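Local coordinates for GRAS family transcription factor containing protein, expressed (Oryza sativa Japonica Group, PDB 5HYZ) that probably acts as a DNA-binding transcription factor of the GRAS family in plant development and resistance to abiotic stress, at residues Leu5-Ala16 against Phe251-Leu259; Ser260-Val271 against Ala362-Thr370. All blocks are in the same frame, centred on the assembly; numbering follows the deposited sequence.

Contact 1 (Leu5-Ala16 against Phe251-Leu259)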
loop_
_atom_site.group_PDB
_atom_site.type_symbol
_atom_site.label_atom_id
_atom_site.label_comp_id
_atom_site.label_asym_id
_atom_site.label_seq_id
_atom_site.Cartn_x
_atom_site.Cartn_y
_atom_site.Cartn_z
ATOM N N LEU A 5 33.439 4.948 2.791
ATOM C CA LEU A 5 33.160 3.662 3.431
ATOM C C LEU A 5 34.385 2.761 3.454
ATOM O O LEU A 5 34.635 2.061 4.415
ATOM C CB LEU A 5 31.993 2.981 2.712
ATOM C CG LEU A 5 30.698 3.806 2.754
ATOM C CD1 LEU A 5 29.554 3.041 2.079
ATOM C CD2 LEU A 5 30.317 4.217 4.190
ATOM N N GLN A 6 35.177 2.778 2.387
ATOM C CA GLN A 6 36.422 1.998 2.439
ATOM C C GLN A 6 37.353 2.549 3.528
ATOM O O GLN A 6 38.022 1.802 4.242
ATOM C CB GLN A 6 37.136 2.000 1.063
ATOM C CG GLN A 6 36.492 1.061 0.006
ATOM C CD GLN A 6 36.288 -0.383 0.504
ATOM O OE1 GLN A 6 37.236 -1.071 0.906
ATOM N NE2 GLN A 6 35.030 -0.837 0.492
ATOM N N SER A 7 37.392 3.863 3.664
ATOM C CA SER A 7 38.203 4.449 4.750
ATOM C C SER A 7 37.681 4.039 6.107
ATOM O O SER A 7 38.449 3.710 6.989
ATOM C CB SER A 7 38.239 5.970 4.636
ATOM O OG SER A 7 38.701 6.323 3.340
ATOM N N LEU A 8 36.355 4.050 6.278
ATOM C CA LEU A 8 35.770 3.538 7.514
ATOM C C LEU A 8 36.156 2.095 7.840
ATOM O O LEU A 8 36.521 1.752 8.962
ATOM C CB LEU A 8 34.263 3.659 7.399
ATOM C CG LEU A 8 33.454 3.591 8.667
ATOM C CD1 LEU A 8 34.008 4.446 9.777
ATOM C CD2 LEU A 8 32.078 4.063 8.276
ATOM N N LEU A 9 36.058 1.230 6.834
ATOM C CA LEU A 9 36.461 -0.154 7.020
ATOM C C LEU A 9 37.956 -0.279 7.421
ATOM O O LEU A 9 38.302 -1.024 8.353
ATOM C CB LEU A 9 36.164 -0.953 5.732
ATOM C CG LEU A 9 34.659 -1.204 5.445
ATOM C CD1 LEU A 9 34.480 -1.603 3.982
ATOM C CD2 LEU A 9 34.050 -2.274 6.413
ATOM N N SER A 10 38.832 0.470 6.764
ATOM C CA SER A 10 40.238 0.394 7.223
ATOM C C SER A 10 40.380 0.906 8.625
ATOM O O SER A 10 41.194 0.388 9.383
ATOM C CB SER A 10 41.218 1.150 6.299
ATOM O OG SER A 10 40.607 2.280 5.752
ATOM N N CYS A 11 39.594 1.918 9.005
ATOM C CA CYS A 11 39.587 2.338 10.398
ATOM C C CYS A 11 39.245 1.194 11.335
ATOM O O CYS A 11 39.929 0.989 12.333
ATOM C CB CYS A 11 38.587 3.501 10.623
ATOM S SG CYS A 11 39.221 5.099 10.045
ATOM N N SER A 12 38.167 0.452 11.051
ATOM C CA SER A 12 37.799 -0.623 11.982
ATOM C C SER A 12 38.921 -1.662 12.093
ATOM O O SER A 12 39.182 -2.201 13.174
ATOM C CB SER A 12 36.489 -1.327 11.546
ATOM O OG SER A 12 36.631 -1.982 10.295
ATOM N N ARG A 13 39.587 -1.914 10.969
ATOM C CA ARG A 13 40.649 -2.935 10.982
ATOM C C ARG A 13 41.827 -2.457 11.827
ATOM O O ARG A 13 42.322 -3.172 12.670
ATOM C CB ARG A 13 41.105 -3.266 9.567
ATOM C CG ARG A 13 40.023 -3.990 8.761
ATOM C CD ARG A 13 40.565 -4.635 7.518
ATOM N NE ARG A 13 41.013 -3.660 6.540
ATOM C CZ ARG A 13 40.237 -3.076 5.649
ATOM N NH1 ARG A 13 38.945 -3.370 5.595
ATOM N NH2 ARG A 13 40.756 -2.191 4.788
ATOM N N ALA A 14 42.242 -1.226 11.590
ATOM C CA ALA A 14 43.308 -0.602 12.401
ATOM C C ALA A 14 42.969 -0.612 13.857
ATOM O O ALA A 14 43.815 -0.901 14.707
ATOM C CB ALA A 14 43.565 0.829 11.915
ATOM N N ALA A 15 41.711 -0.320 14.181
ATOM C CA ALA A 15 41.287 -0.253 15.573
ATOM C C ALA A 15 41.482 -1.586 16.274
ATOM O O ALA A 15 41.829 -1.639 17.456
ATOM C CB ALA A 15 39.781 0.191 15.656
ATOM N N ALA A 16 41.240 -2.671 15.536
ATOM C CA ALA A 16 41.295 -3.988 16.156
ATOM C C ALA A 16 42.737 -4.548 16.267
ATOM O O ALA A 16 42.939 -5.599 16.865
ATOM C CB ALA A 16 40.405 -4.974 15.376
ATOM N N PHE A 251 34.524 -8.571 16.185
ATOM C CA PHE A 251 34.257 -7.166 15.880
ATOM C C PHE A 251 34.536 -6.779 14.445
ATOM O O PHE A 251 33.718 -6.116 13.834
ATOM C CB PHE A 251 35.061 -6.237 16.796
ATOM C CG PHE A 251 35.027 -4.807 16.346
ATOM C CD1 PHE A 251 33.890 -4.036 16.572
ATOM C CD2 PHE A 251 36.112 -4.239 15.674
ATOM C CE1 PHE A 251 33.839 -2.680 16.132
ATOM C CE2 PHE A 251 36.068 -2.909 15.242
ATOM C CZ PHE A 251 34.926 -2.134 15.496
ATOM N N VAL A 252 35.675 -7.147 13.864
ATOM C CA VAL A 252 35.941 -6.658 12.506
ATOM C C VAL A 252 34.926 -7.192 11.460
ATOM O O VAL A 252 34.444 -6.456 10.565
ATOM C CB VAL A 252 37.375 -7.022 12.042
ATOM C CG1 VAL A 252 37.559 -6.764 10.562
ATOM C CG2 VAL A 252 38.428 -6.257 12.878
ATOM N N ASP A 253 34.576 -8.474 11.592
ATOM C CA ASP A 253 33.520 -9.053 10.738
ATOM C C ASP A 253 32.152 -8.430 11.002
ATOM O O ASP A 253 31.409 -8.165 10.047
ATOM C CB ASP A 253 33.413 -10.572 10.937
ATOM C CG ASP A 253 34.584 -11.322 10.334
ATOM O OD1 ASP A 253 34.981 -10.955 9.221
ATOM O OD2 ASP A 253 35.100 -12.258 10.975
ATOM N N ARG A 254 31.811 -8.191 12.271
ATOM C CA ARG A 254 30.492 -7.598 12.575
ATOM C C ARG A 254 30.413 -6.233 12.003
ATOM O O ARG A 254 29.381 -5.836 11.491
ATOM C CB ARG A 254 30.182 -7.459 14.070
ATOM C CG ARG A 254 29.881 -8.722 14.848
ATOM C CD ARG A 254 29.090 -8.414 16.113
ATOM N NE ARG A 254 29.602 -7.299 16.943
ATOM C CZ ARG A 254 30.668 -7.378 17.742
ATOM N NH1 ARG A 254 31.391 -8.501 17.820
ATOM N NH2 ARG A 254 31.025 -6.326 18.474
ATOM N N PHE A 255 31.494 -5.469 12.162
ATOM C CA PHE A 255 31.516 -4.119 11.571
ATOM C C PHE A 255 31.327 -4.140 10.080
ATOM O O PHE A 255 30.523 -3.368 9.533
ATOM C CB PHE A 255 32.842 -3.420 11.999
ATOM C CG PHE A 255 32.911 -1.957 11.638
ATOM C CD1 PHE A 255 33.129 -1.574 10.309
ATOM C CD2 PHE A 255 32.818 -0.987 12.629
ATOM C CE1 PHE A 255 33.224 -0.245 9.972
ATOM C CE2 PHE A 255 32.917 0.367 12.309
ATOM C CZ PHE A 255 33.126 0.732 10.966
ATOM N N ALA A 256 32.044 -5.022 9.373
ATOM C CA ALA A 256 31.837 -5.119 7.941
ATOM C C ALA A 256 30.397 -5.566 7.517
ATOM O O ALA A 256 29.815 -5.024 6.581
ATOM C CB ALA A 256 32.872 -6.088 7.329
ATOM N N ASN A 257 29.870 -6.560 8.236
ATOM C CA ASN A 257 28.530 -7.090 7.954
ATOM C C ASN A 257 27.477 -5.979 8.149
ATOM O O ASN A 257 26.579 -5.759 7.338
ATOM C CB ASN A 257 28.252 -8.262 8.911
ATOM C CG ASN A 257 29.112 -9.500 8.613
ATOM O OD1 ASN A 257 29.784 -9.540 7.596
ATOM N ND2 ASN A 257 29.122 -10.484 9.522
ATOM N N ALA A 258 27.593 -5.310 9.290
ATOM C CA ALA A 258 26.670 -4.234 9.643
ATOM C C ALA A 258 26.765 -3.101 8.638
ATOM O O ALA A 258 25.749 -2.570 8.208
ATOM C CB ALA A 258 26.939 -3.726 11.118
ATOM N N LEU A 259 27.981 -2.727 8.253
ATOM C CA LEU A 259 28.132 -1.605 7.318
ATOM C C LEU A 259 27.475 -1.899 5.981
ATOM O O LEU A 259 26.783 -1.071 5.418
ATOM C CB LEU A 259 29.610 -1.255 7.108
ATOM C CG LEU A 259 29.816 0.069 6.370
ATOM C CD1 LEU A 259 29.388 1.253 7.256
ATOM C CD2 LEU A 259 31.276 0.165 5.977
HETATM O O HOH W 1 35.470 -4.346 9.121
#
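Helix Leu5-Ala16 lies against helix Phe251-Leu259 in a nearly antiparallel pair, the two axes 166° apart in direction and 9.6 Å apart at closest approach. Leu9 therefore sits level with Ala256, and Arg13 with Val252, where the two backbones come nearest. The middle of the interface is built on Ser12 and Phe255. Ser12 CB stands 3.5 Å from the centroid of the Phe255 ring, almost straight above its face, in a CH-pi contact. With Phe255 CG anti to the backbone N (chi1 -171°), the ring extends toward the first helix, and Leu8 CG meets it at the edge, 3.7 Å from Phe255 CZ. The Ser12 hydroxyl turns back on its own helix and donates to Leu9 O at 2.7 Å, a carbonyl that also receives Arg13 N. Ser12 OG in turn accepts a hydrogen bond from a water, which also donates to Val252 O at 2.8 Å, so a single solvent molecule joins hydroxyl and backbone across the groove. Toward Leu5, Leu259 CD2 nestles against Leu9, 3.7 Å from Leu9 CG, while the other branch, CD1, turns to Leu8 CD2. At the far end packing is tight, with Ala16 CB 3.4 Å from Val252 CG2, and Ser12 O lies in the plane of the Phe251 ring at its edge. Helix 39-57 extends this apolar layer: Phe47 meets Phe255 edge-to-face, and Leu43 touches both Leu5 and Leu259. Such antiparallel packing of neighbouring helices is characteristic of the helical bundle that accompanies the Rossmann-like core of the GRAS domain.

Contact 2 (Ser260-Val271 against Ala362-Thr370)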
loop_
_atom_site.group_PDB
_atom_site.type_symbol
_atom_site.label_atom_id
_atom_site.label_comp_id
_atom_site.label_asym_id
_atom_site.label_seq_id
_atom_site.Cartn_x
_atom_site.Cartn_y
_atom_site.Cartn_z
ATOM N N SER A 260 27.650 -3.120 5.488
ATOM C CA SER A 260 27.024 -3.477 4.214
ATOM C C SER A 260 25.471 -3.522 4.290
ATOM O O SER A 260 24.731 -2.985 3.433
ATOM C CB SER A 260 27.566 -4.836 3.763
ATOM O OG SER A 260 26.736 -5.314 2.728
ATOM N N TYR A 261 24.987 -4.153 5.355
ATOM C CA TYR A 261 23.546 -4.212 5.621
ATOM C C TYR A 261 22.890 -2.811 5.735
ATOM O O TYR A 261 21.892 -2.457 5.049
ATOM C CB TYR A 261 23.347 -5.030 6.892
ATOM C CG TYR A 261 21.941 -5.066 7.423
ATOM C CD1 TYR A 261 20.918 -5.824 6.809
ATOM C CD2 TYR A 261 21.637 -4.376 8.552
ATOM C CE1 TYR A 261 19.625 -5.800 7.350
ATOM C CE2 TYR A 261 20.374 -4.388 9.089
ATOM C CZ TYR A 261 19.390 -5.085 8.486
ATOM O OH TYR A 261 18.183 -4.981 9.150
ATOM N N TYR A 262 23.457 -1.976 6.605
ATOM C CA TYR A 262 22.882 -0.647 6.784
ATOM C C TYR A 262 23.087 0.234 5.542
ATOM O O TYR A 262 22.284 1.120 5.282
ATOM C CB TYR A 262 23.452 0.003 8.074
ATOM C CG TYR A 262 22.691 -0.527 9.276
ATOM C CD1 TYR A 262 21.373 -0.135 9.509
ATOM C CD2 TYR A 262 23.259 -1.494 10.121
ATOM C CE1 TYR A 262 20.651 -0.682 10.553
ATOM C CE2 TYR A 262 22.567 -2.003 11.166
ATOM C CZ TYR A 262 21.239 -1.596 11.368
ATOM O OH TYR A 262 20.502 -2.133 12.384
ATOM N N ARG A 263 24.133 -0.010 4.758
ATOM C CA ARG A 263 24.268 0.741 3.498
ATOM C C ARG A 263 23.040 0.514 2.615
ATOM O O ARG A 263 22.436 1.467 2.113
ATOM C CB ARG A 263 25.531 0.328 2.727
ATOM C CG ARG A 263 25.789 1.250 1.523
ATOM C CD ARG A 263 26.807 0.718 0.528
ATOM N NE ARG A 263 26.312 -0.452 -0.196
ATOM C CZ ARG A 263 27.006 -1.119 -1.123
ATOM N NH1 ARG A 263 28.243 -0.736 -1.469
ATOM N NH2 ARG A 263 26.455 -2.179 -1.709
ATOM N N SER A 264 22.630 -0.750 2.484
ATOM C CA SER A 264 21.394 -1.020 1.712
ATOM C C SER A 264 20.162 -0.342 2.316
ATOM O O SER A 264 19.388 0.302 1.569
ATOM C CB SER A 264 21.150 -2.542 1.587
ATOM O OG SER A 264 22.311 -3.152 1.083
ATOM N N LEU A 265 19.955 -0.460 3.642
ATOM C CA LEU A 265 18.818 0.229 4.273
ATOM C C LEU A 265 18.816 1.760 4.035
ATOM O O LEU A 265 17.768 2.387 3.716
ATOM C CB LEU A 265 18.771 0.009 5.791
ATOM C CG LEU A 265 18.318 -1.389 6.223
ATOM C CD1 LEU A 265 18.500 -1.539 7.715
ATOM C CD2 LEU A 265 16.845 -1.578 5.807
ATOM N N PHE A 266 19.987 2.373 4.241
ATOM C CA PHE A 266 20.108 3.837 4.060
ATOM C C PHE A 266 19.801 4.234 2.629
ATOM O O PHE A 266 19.122 5.252 2.412
ATOM C CB PHE A 266 21.519 4.337 4.469
ATOM C CG PHE A 266 21.640 4.619 5.957
ATOM C CD1 PHE A 266 21.469 3.600 6.892
ATOM C CD2 PHE A 266 21.930 5.900 6.419
ATOM C CE1 PHE A 266 21.566 3.854 8.254
ATOM C CE2 PHE A 266 22.037 6.168 7.772
ATOM C CZ PHE A 266 21.868 5.158 8.694
ATOM N N GLU A 267 20.306 3.462 1.664
ATOM C CA GLU A 267 20.014 3.734 0.257
ATOM C C GLU A 267 18.506 3.621 -0.066
ATOM O O GLU A 267 17.938 4.464 -0.795
ATOM C CB GLU A 267 20.796 2.817 -0.646
ATOM C CG GLU A 267 22.265 3.150 -0.753
ATOM C CD GLU A 267 23.046 2.130 -1.574
ATOM O OE1 GLU A 267 22.381 1.386 -2.353
ATOM O OE2 GLU A 267 24.314 2.057 -1.447
ATOM N N SER A 268 17.848 2.603 0.490
ATOM C CA SER A 268 16.388 2.484 0.249
ATOM C C SER A 268 15.601 3.650 0.881
ATOM O O SER A 268 14.562 4.061 0.373
ATOM C CB SER A 268 15.893 1.130 0.754
ATOM O OG SER A 268 15.807 1.098 2.151
ATOM N N LEU A 269 16.096 4.215 1.974
ATOM C CA LEU A 269 15.442 5.422 2.489
ATOM C C LEU A 269 15.648 6.601 1.546
ATOM O O LEU A 269 14.768 7.458 1.424
ATOM C CB LEU A 269 15.970 5.805 3.880
ATOM C CG LEU A 269 15.568 4.944 5.078
ATOM C CD1 LEU A 269 15.879 5.672 6.392
ATOM C CD2 LEU A 269 14.107 4.576 4.996
ATOM N N ASP A 270 16.825 6.660 0.929
ATOM C CA ASP A 270 17.181 7.802 0.077
ATOM C C ASP A 270 16.300 7.905 -1.144
ATOM O O ASP A 270 16.027 9.001 -1.652
ATOM C CB ASP A 270 18.625 7.693 -0.408
ATOM C CG ASP A 270 19.128 8.986 -1.034
ATOM O OD1 ASP A 270 18.947 10.039 -0.405
ATOM O OD2 ASP A 270 19.682 8.943 -2.155
ATOM N N VAL A 271 15.925 6.754 -1.687
ATOM C CA VAL A 271 15.098 6.811 -2.885
ATOM C C VAL A 271 13.664 7.192 -2.504
ATOM O O VAL A 271 12.914 7.742 -3.321
ATOM C CB VAL A 271 15.174 5.450 -3.674
ATOM C CG1 VAL A 271 14.175 5.405 -4.790
ATOM C CG2 VAL A 271 16.565 5.252 -4.247
ATOM N N ALA A 362 15.209 -8.149 -0.949
ATOM C CA ALA A 362 16.548 -7.622 -1.167
ATOM C C ALA A 362 16.585 -6.222 -1.751
ATOM O O ALA A 362 15.647 -5.795 -2.423
ATOM C CB ALA A 362 17.306 -8.606 -2.108
ATOM N N TRP A 363 17.683 -5.508 -1.483
ATOM C CA TRP A 363 17.945 -4.208 -2.105
ATOM C C TRP A 363 19.225 -4.343 -2.933
ATOM O O TRP A 363 20.244 -4.765 -2.386
ATOM C CB TRP A 363 18.115 -3.097 -1.048
ATOM C CG TRP A 363 18.432 -1.778 -1.697
ATOM C CD1 TRP A 363 19.693 -1.260 -1.904
ATOM C CD2 TRP A 363 17.501 -0.800 -2.232
ATOM N NE1 TRP A 363 19.599 -0.034 -2.520
ATOM C CE2 TRP A 363 18.276 0.284 -2.723
ATOM C CE3 TRP A 363 16.101 -0.714 -2.307
ATOM C CZ2 TRP A 363 17.696 1.408 -3.308
ATOM C CZ3 TRP A 363 15.533 0.390 -2.877
ATOM C CH2 TRP A 363 16.328 1.446 -3.376
ATOM N N GLU A 364 19.141 -4.047 -4.242
ATOM C CA GLU A 364 20.318 -4.255 -5.131
ATOM C C GLU A 364 20.920 -5.650 -4.943
ATOM O O GLU A 364 22.131 -5.814 -4.792
ATOM C CB GLU A 364 21.379 -3.166 -4.878
ATOM C CG GLU A 364 22.085 -2.716 -6.157
ATOM C CD GLU A 364 22.586 -1.288 -6.025
ATOM O OE1 GLU A 364 22.020 -0.393 -6.699
ATOM O OE2 GLU A 364 23.519 -1.062 -5.215
ATOM N N LYS A 365 20.030 -6.633 -4.913
ATOM C CA LYS A 365 20.325 -8.054 -4.786
ATOM C C LYS A 365 20.933 -8.507 -3.465
ATOM O O LYS A 365 21.271 -9.677 -3.335
ATOM C CB LYS A 365 21.217 -8.484 -5.954
ATOM C CG LYS A 365 20.519 -8.116 -7.275
ATOM C CD LYS A 365 20.910 -9.056 -8.437
ATOM C CE LYS A 365 20.371 -8.502 -9.776
ATOM N NZ LYS A 365 18.890 -8.192 -9.704
ATOM N N ARG A 366 20.958 -7.635 -2.479
ATOM C CA ARG A 366 21.418 -7.970 -1.139
ATOM C C ARG A 366 20.191 -8.223 -0.237
ATOM O O ARG A 366 19.441 -7.304 0.002
ATOM C CB ARG A 366 22.283 -6.811 -0.604
ATOM C CG ARG A 366 22.392 -6.494 0.937
ATOM C CD ARG A 366 22.528 -7.696 1.821
ATOM N NE ARG A 366 23.109 -7.474 3.149
ATOM C CZ ARG A 366 23.011 -8.406 4.096
ATOM N NH1 ARG A 366 22.328 -9.527 3.814
ATOM N NH2 ARG A 366 23.566 -8.256 5.297
ATOM N N PRO A 367 20.036 -9.441 0.247
ATOM C CA PRO A 367 18.889 -9.831 1.088
ATOM C C PRO A 367 18.860 -8.966 2.338
ATOM O O PRO A 367 19.921 -8.832 2.959
ATOM C CB PRO A 367 19.188 -11.303 1.442
ATOM C CG PRO A 367 20.149 -11.766 0.418
ATOM C CD PRO A 367 20.901 -10.589 -0.091
ATOM N N LEU A 368 17.704 -8.415 2.718
ATOM C CA LEU A 368 17.630 -7.580 3.902
ATOM C C LEU A 368 16.674 -8.119 4.937
ATOM O O LEU A 368 16.946 -8.011 6.151
ATOM C CB LEU A 368 17.179 -6.165 3.560
ATOM C CG LEU A 368 18.144 -5.348 2.708
ATOM C CD1 LEU A 368 17.599 -3.955 2.521
ATOM C CD2 LEU A 368 19.584 -5.313 3.329
ATOM N N LEU A 369 15.555 -8.664 4.469
ATOM C CA LEU A 369 14.480 -9.116 5.456
ATOM C C LEU A 369 14.019 -10.473 4.977
ATOM O O LEU A 369 13.548 -10.603 3.838
ATOM C CB LEU A 369 13.297 -8.145 5.484
ATOM C CG LEU A 369 12.460 -8.230 6.776
ATOM C CD1 LEU A 369 11.461 -7.103 6.760
ATOM C CD2 LEU A 369 11.705 -9.504 6.874
ATOM N N THR A 370 14.177 -11.497 5.794
ATOM C CA THR A 370 13.932 -12.873 5.369
ATOM C C THR A 370 12.763 -13.507 6.106
ATOM O O THR A 370 12.658 -13.375 7.332
ATOM C CB THR A 370 15.219 -13.654 5.610
ATOM O OG1 THR A 370 16.258 -12.931 4.914
ATOM C CG2 THR A 370 15.154 -15.057 5.115
HETATM O O HOH W 2 22.647 -3.270 -1.592
HETATM O O HOH W 3 21.273 1.911 -4.422
#
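Trp363 NE1 donates to Glu267 OE1 at 3.1 Å, with an N-H...O angle of 150°; the oxygen lies near the indole plane and is met on its anti side. Trp363 ends one strand of a beta hairpin with a two-residue loop, Trp363 and Arg366 flanking Glu364 and Lys365 in a type I' turn, and helix Ser260-Val271 crosses the strand 366-368 at close to a right angle (-82°). The single indole N-H lies between Glu267 OE1 and a water, which share it. The indole lies flat along the helix. Ser268 CB packs over its six-membered ring, 3.8 Å from the centroid, and Val271 CG2 meets the rim at Trp363 CH2. The hydroxyl of Ser268 points elsewhere, bonding to Leu265 O and to Tyr89. A second water joins Ser264 OG to Trp363 O, to which it donates at 2.9 Å. Leu368, with CG anti to its carbonyl carbon (chi1 -66°), sends both methyls to the helix: CD1 reaches Leu265 CD2, and CD2 lies 3.6 Å from Ser264 CB. The Arg366 chain bends at chi2 and slants across toward the N-terminal end of the helical segment, crossing Tyr261 at about a right angle, its guanidinium face presented to Tyr261 CD1, with Arg366 NH2 coming to 3.6 Å from Tyr261 CB.

From the N terminus the chain first lays down helix 3-16, and contact 1 closes only some 235 residues later, when helix 251-272 comes back alongside it; all five strands of the parallel part of the sheet lie within that span. The same helix then continues into contact 2, which closes a shorter loop of about 90 residues on the hairpin of strands 358-363 and 366-374. The two loops follow one another in series, neither nested nor crossed. Their centres are 18 Å apart, and they touch where Leu5 CD1 packs on Arg263 CD at 3.9 Å. Helix 251-272 thus ties the N-terminal helices, in the predicted leucine repeat I, to the C-terminal strands in the predicted SAW region.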